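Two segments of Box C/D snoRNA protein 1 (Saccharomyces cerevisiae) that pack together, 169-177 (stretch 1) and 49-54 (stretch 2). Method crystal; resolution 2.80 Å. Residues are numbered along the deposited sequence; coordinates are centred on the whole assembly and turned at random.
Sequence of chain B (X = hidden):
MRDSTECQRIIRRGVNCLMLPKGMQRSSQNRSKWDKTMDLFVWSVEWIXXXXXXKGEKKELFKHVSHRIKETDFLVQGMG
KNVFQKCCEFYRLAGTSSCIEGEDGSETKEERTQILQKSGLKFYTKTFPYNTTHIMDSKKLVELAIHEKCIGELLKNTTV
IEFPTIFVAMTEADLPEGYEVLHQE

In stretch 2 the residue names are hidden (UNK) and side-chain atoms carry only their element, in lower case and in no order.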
ATOM      1  N   ALA B 169     -24.593  -2.982   1.974  1.00 55.19           N
ATOM      2  CA  ALA B 169     -24.748  -4.117   2.874  1.00 54.17           C
ATOM      3  C   ALA B 169     -26.208  -4.564   2.903  1.00 58.63           C
ATOM      4  O   ALA B 169     -27.124  -3.758   2.648  1.00 49.32           O
ATOM      5  CB  ALA B 169     -24.299  -3.736   4.261  1.00 53.74           C
ATOM      6  N   MET B 170     -26.427  -5.846   3.194  1.00 69.47           N
ATOM      7  CA  MET B 170     -27.804  -6.353   3.306  1.00 84.33           C
ATOM      8  C   MET B 170     -28.484  -5.805   4.558  1.00 82.95           C
ATOM      9  O   MET B 170     -29.651  -5.374   4.496  1.00 77.89           O
ATOM     10  CB  MET B 170     -27.888  -7.898   3.255  1.00 92.82           C
ATOM     11  CG  MET B 170     -28.228  -8.480   1.869  1.00 95.90           C
ATOM     12  SD  MET B 170     -29.474  -7.573   0.897  1.00100.83           S
ATOM     13  CE  MET B 170     -30.997  -8.124   1.659  1.00110.74           C
ATOM     14  N   THR B 171     -27.740  -5.811   5.667  1.00 80.52           N
ATOM     15  CA  THR B 171     -28.198  -5.274   6.954  1.00 79.17           C
ATOM     16  C   THR B 171     -27.148  -4.344   7.582  1.00 75.54           C
ATOM     17  O   THR B 171     -25.989  -4.353   7.191  1.00 71.67           O
ATOM     18  CB  THR B 171     -28.544  -6.409   7.957  1.00 78.49           C
ATOM     19  OG1 THR B 171     -27.351  -6.994   8.505  1.00 83.38           O
ATOM     20  CG2 THR B 171     -29.354  -7.505   7.288  1.00 75.99           C
ATOM     21  N   GLU B 172     -27.578  -3.554   8.565  1.00 72.11           N
ATOM     22  CA  GLU B 172     -26.715  -2.617   9.284  1.00 63.09           C
ATOM     23  C   GLU B 172     -25.613  -3.346  10.052  1.00 61.37           C
ATOM     24  O   GLU B 172     -24.486  -2.861  10.214  1.00 57.18           O
ATOM     25  CB  GLU B 172     -27.540  -1.826  10.295  1.00 60.94           C
ATOM     26  CG  GLU B 172     -28.687  -0.990   9.720  1.00 63.14           C
ATOM     27  CD  GLU B 172     -29.036   0.212  10.610  1.00 61.06           C
ATOM     28  OE1 GLU B 172     -28.602   0.228  11.794  1.00 63.44           O
ATOM     29  OE2 GLU B 172     -29.700   1.156  10.122  1.00 51.32           O
ATOM     30  N   ALA B 173     -25.966  -4.506  10.567  1.00 65.14           N
ATOM     31  CA  ALA B 173     -25.060  -5.267  11.412  1.00 67.48           C
ATOM     32  C   ALA B 173     -23.751  -5.356  10.693  1.00 59.43           C
ATOM     33  O   ALA B 173     -22.728  -5.031  11.251  1.00 55.28           O
ATOM     34  CB  ALA B 173     -25.615  -6.669  11.701  1.00 68.78           C
ATOM     35  N   ASP B 174     -23.834  -5.766   9.434  1.00 61.20           N
ATOM     36  CA  ASP B 174     -22.699  -5.867   8.503  1.00 60.16           C
ATOM     37  C   ASP B 174     -21.849  -4.603   8.233  1.00 53.96           C
ATOM     38  O   ASP B 174     -20.703  -4.731   7.928  1.00 48.50           O
ATOM     39  CB  ASP B 174     -23.210  -6.419   7.163  1.00 60.43           C
ATOM     40  CG  ASP B 174     -23.647  -7.884   7.262  1.00 61.99           C
ATOM     41  OD1 ASP B 174     -24.399  -8.329   6.328  1.00 64.14           O
ATOM     42  OD2 ASP B 174     -23.215  -8.559   8.257  1.00 43.77           O
ATOM     43  N   LEU B 175     -22.390  -3.398   8.318  1.00 56.84           N
ATOM     44  CA  LEU B 175     -21.548  -2.211   8.181  1.00 62.19           C
ATOM     45  C   LEU B 175     -20.356  -2.315   9.145  1.00 63.72           C
ATOM     46  O   LEU B 175     -20.458  -2.937  10.184  1.00 54.67           O
ATOM     47  CB  LEU B 175     -22.338  -0.939   8.507  1.00 65.46           C
ATOM     48  CG  LEU B 175     -23.425  -0.421   7.555  1.00 64.75           C
ATOM     49  CD1 LEU B 175     -24.405   0.474   8.307  1.00 66.73           C
ATOM     50  CD2 LEU B 175     -22.825   0.323   6.373  1.00 65.41           C
ATOM     51  N   PRO B 176     -19.219  -1.699   8.807  1.00 71.37           N
ATOM     52  CA  PRO B 176     -18.065  -1.764   9.726  1.00 72.13           C
ATOM     53  C   PRO B 176     -18.385  -1.249  11.141  1.00 73.64           C
ATOM     54  O   PRO B 176     -19.336  -0.480  11.309  1.00 74.49           O
ATOM     55  CB  PRO B 176     -17.024  -0.874   9.050  1.00 70.59           C
ATOM     56  CG  PRO B 176     -17.748  -0.141   7.968  1.00 74.20           C
ATOM     57  CD  PRO B 176     -18.902  -0.988   7.559  1.00 73.48           C
ATOM     58  N   GLU B 177     -17.610  -1.677  12.141  1.00 70.37           N
ATOM     59  CA  GLU B 177     -17.886  -1.316  13.550  1.00 70.09           C
ATOM     60  C   GLU B 177     -17.322   0.038  13.806  1.00 62.26           C
ATOM     61  O   GLU B 177     -16.319   0.397  13.217  1.00 72.75           O
ATOM     62  CB  GLU B 177     -17.356  -2.366  14.569  1.00 73.43           C
ATOM     63  CG  GLU B 177     -15.918  -2.239  15.090  1.00 73.88           C
ATOM     64  CD  GLU B 177     -15.568  -3.302  16.148  1.00 74.47           C
ATOM     65  OE1 GLU B 177     -14.535  -3.169  16.821  1.00 72.76           O
ATOM     66  OE2 GLU B 177     -16.315  -4.286  16.332  1.00 73.01           O
ATOM     67  N   UNK B  49     -18.171  -2.426  -0.163  1.00 58.89           N
ATOM     68  CA  UNK B  49     -19.129  -3.521  -0.066  1.00 52.86           C
ATOM     69  C   UNK B  49     -18.936  -4.238   1.244  1.00 53.18           C
ATOM     70  O   UNK B  49     -17.830  -4.719   1.527  1.00 49.13           O
ATOM     71  c   UNK B  49     -18.946  -3.877  -2.610  1.00 46.24           C
ATOM     72  c   UNK B  49     -19.061  -4.968  -3.654  1.00 49.16           C
ATOM     73  c   UNK B  49     -18.898  -4.511  -1.215  1.00 49.45           C
ATOM     74  c   UNK B  49     -20.082  -2.892  -2.798  1.00 41.93           C
ATOM     75  N   UNK B  50     -20.004  -4.292   2.043  1.00 56.19           N
ATOM     76  CA  UNK B  50     -20.000  -5.034   3.305  1.00 55.03           C
ATOM     77  C   UNK B  50     -20.751  -6.349   3.125  1.00 57.70           C
ATOM     78  O   UNK B  50     -21.980  -6.373   2.904  1.00 66.44           O
ATOM     79  c   UNK B  50     -20.609  -4.223   4.436  1.00 52.65           C
ATOM     80  s   UNK B  50     -20.232  -2.457   4.398  1.00 56.82           S
ATOM     81  N   UNK B  51     -20.011  -7.455   3.211  1.00 57.16           N
ATOM     82  CA  UNK B  51     -20.598  -8.738   3.037  1.00 56.51           C
ATOM     83  C   UNK B  51     -21.252  -9.147   4.333  1.00 65.04           C
ATOM     84  O   UNK B  51     -21.157  -8.422   5.329  1.00 60.89           O
ATOM     85  c   UNK B  51     -19.383  -9.620   2.781  1.00 55.76           C
ATOM     86  c   UNK B  51     -18.361  -9.066   3.703  1.00 53.24           C
ATOM     87  c   UNK B  51     -18.598  -7.575   3.632  1.00 57.79           C
ATOM     88  N   UNK B  52     -21.837 -10.344   4.308  1.00 74.84           N
ATOM     89  CA  UNK B  52     -22.639 -10.878   5.382  1.00 73.45           C
ATOM     90  C   UNK B  52     -21.784 -11.693   6.351  1.00 75.96           C
ATOM     91  O   UNK B  52     -21.349 -12.821   6.055  1.00 71.38           O
ATOM     92  s   UNK B  52     -26.207 -11.438   3.310  1.00 98.46           S
ATOM     93  c   UNK B  52     -25.688 -12.938   2.462  1.00 91.04           C
ATOM     94  c   UNK B  52     -23.783 -11.676   4.771  1.00 74.69           C
ATOM     95  c   UNK B  52     -24.610 -10.795   3.846  1.00 82.65           C
ATOM     96  N   UNK B  53     -21.552 -11.095   7.517  1.00 75.65           N
ATOM     97  CA  UNK B  53     -20.670 -11.662   8.532  1.00 76.72           C
ATOM     98  C   UNK B  53     -21.304 -12.870   9.239  1.00 78.85           C
ATOM     99  O   UNK B  53     -22.419 -13.276   8.907  1.00 84.40           O
ATOM    100  c   UNK B  53     -18.219  -9.812   8.236  1.00 67.92           C
ATOM    101  o   UNK B  53     -17.414 -10.492   8.842  1.00 73.86           O
ATOM    102  n   UNK B  53     -18.000  -9.401   7.011  1.00 70.27           N
ATOM    103  c   UNK B  53     -19.529  -9.392   8.881  1.00 72.35           C
ATOM    104  c   UNK B  53     -20.273 -10.561   9.523  1.00 74.19           C
ATOM    105  N   UNK B  54     -20.584 -13.440  10.204  1.00 84.62           N
ATOM    106  CA  UNK B  54     -20.939 -14.734  10.811  1.00 86.46           C
ATOM    107  C   UNK B  54     -20.630 -14.780  12.331  1.00 85.13           C
ATOM    108  O   UNK B  54     -20.003 -15.720  12.841  1.00 82.26           O
ATOM    109  c   UNK B  54     -20.979 -17.076   9.729  1.00 87.25           C
ATOM    110  c   UNK B  54     -20.174 -15.834  10.065  1.00 85.92           C
ATOM    111  c   UNK B  54     -21.641 -17.015   8.360  1.00 86.69           C
ATOM    112  o   UNK B  54     -22.230 -18.040   7.968  1.00 83.63           O
ATOM    113  o   UNK B  54     -21.588 -15.961   7.683  1.00 89.70           O
TER

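Position 49 carries four side-chain carbons, forked at the second. No side-chain atom comes within contact distance of stretch 1, and the CA-to-CB bond points away from it. A four-carbon chain that forks at its second atom is leucine: L49. It is buried, and packs elsewhere in the structure.

Position 50 has one carbon followed by one sulfur. The CA-to-CB bond points toward stretch 1, and this short side chain meets several residues there. Its CB lies 3.7 Å from CB of A169 and 3.5 Å from the backbone O of D174. The sulfur sits 3.7 Å from CD of P176, 4.0 Å from CA of L175 and 4.3 Å from CD2 of L175. One carbon and one terminal sulfur make cysteine: C50. Its chi1 is in the m well. The backbone takes part as well: the O of C50 receives a CA-H...O contact from CA of A169 at 3.6 Å.

Position 51 has three carbons that close a ring onto the backbone N. The CA-to-CB bond points away from stretch 1, and the ring makes no contact with it. Such a ring is proline: P51. What reaches the other stretch is its carbonyl. The O of P51 is 3.2 Å from CG of D174 and 3.4 Å from OD1 of D174. Both oxygens are acceptors, so the latter pair is not a hydrogen bond.

Position 52 shows two carbons, a sulfur and a final carbon in an unbranched chain. The CA-to-CB bond runs sideways to stretch 1. The sulfur is 3.9 Å from CG of M170, and the CA is 3.2 Å from OD1 of D174. A thioether in an unbranched chain is methionine: M52. Its CG is 3.5 Å from OD1 of D174. The rotamers are m, t, m.

Position 53 has three carbons, the third carrying one oxygen and one nitrogen. The CA-to-CB bond points toward stretch 1, where CB comes within 3.8 Å of OD2 of D174. The backbone N gives a hydrogen bond to OD2 of D174, 3.1 Å long and nearly straight at 170°. Three carbons ending in an amide identify glutamine: Q53.

Position 54 has three carbons, the third carrying two oxygens. The side chain stays well clear of stretch 1 and makes no contact. Three carbons, the last of them a carboxylate, make glutamate: E54.

The contact is modest, burying 347 Å² summed over both sides. Two residues carry most of it. C50 fits its small side chain among A169, D174, L175 and P176. D174 points its carboxylate at the backbone of P51, M52 and Q53, and the N of Q53 supplies the single hydrogen bond between the stretches. A type I turn from E172 to L175, with L175 N hydrogen-bonded to E172 O at 2.9 Å, includes D174. M170 and M52 add an apolar contact.

Stretch 2 49-54: LCPMQE
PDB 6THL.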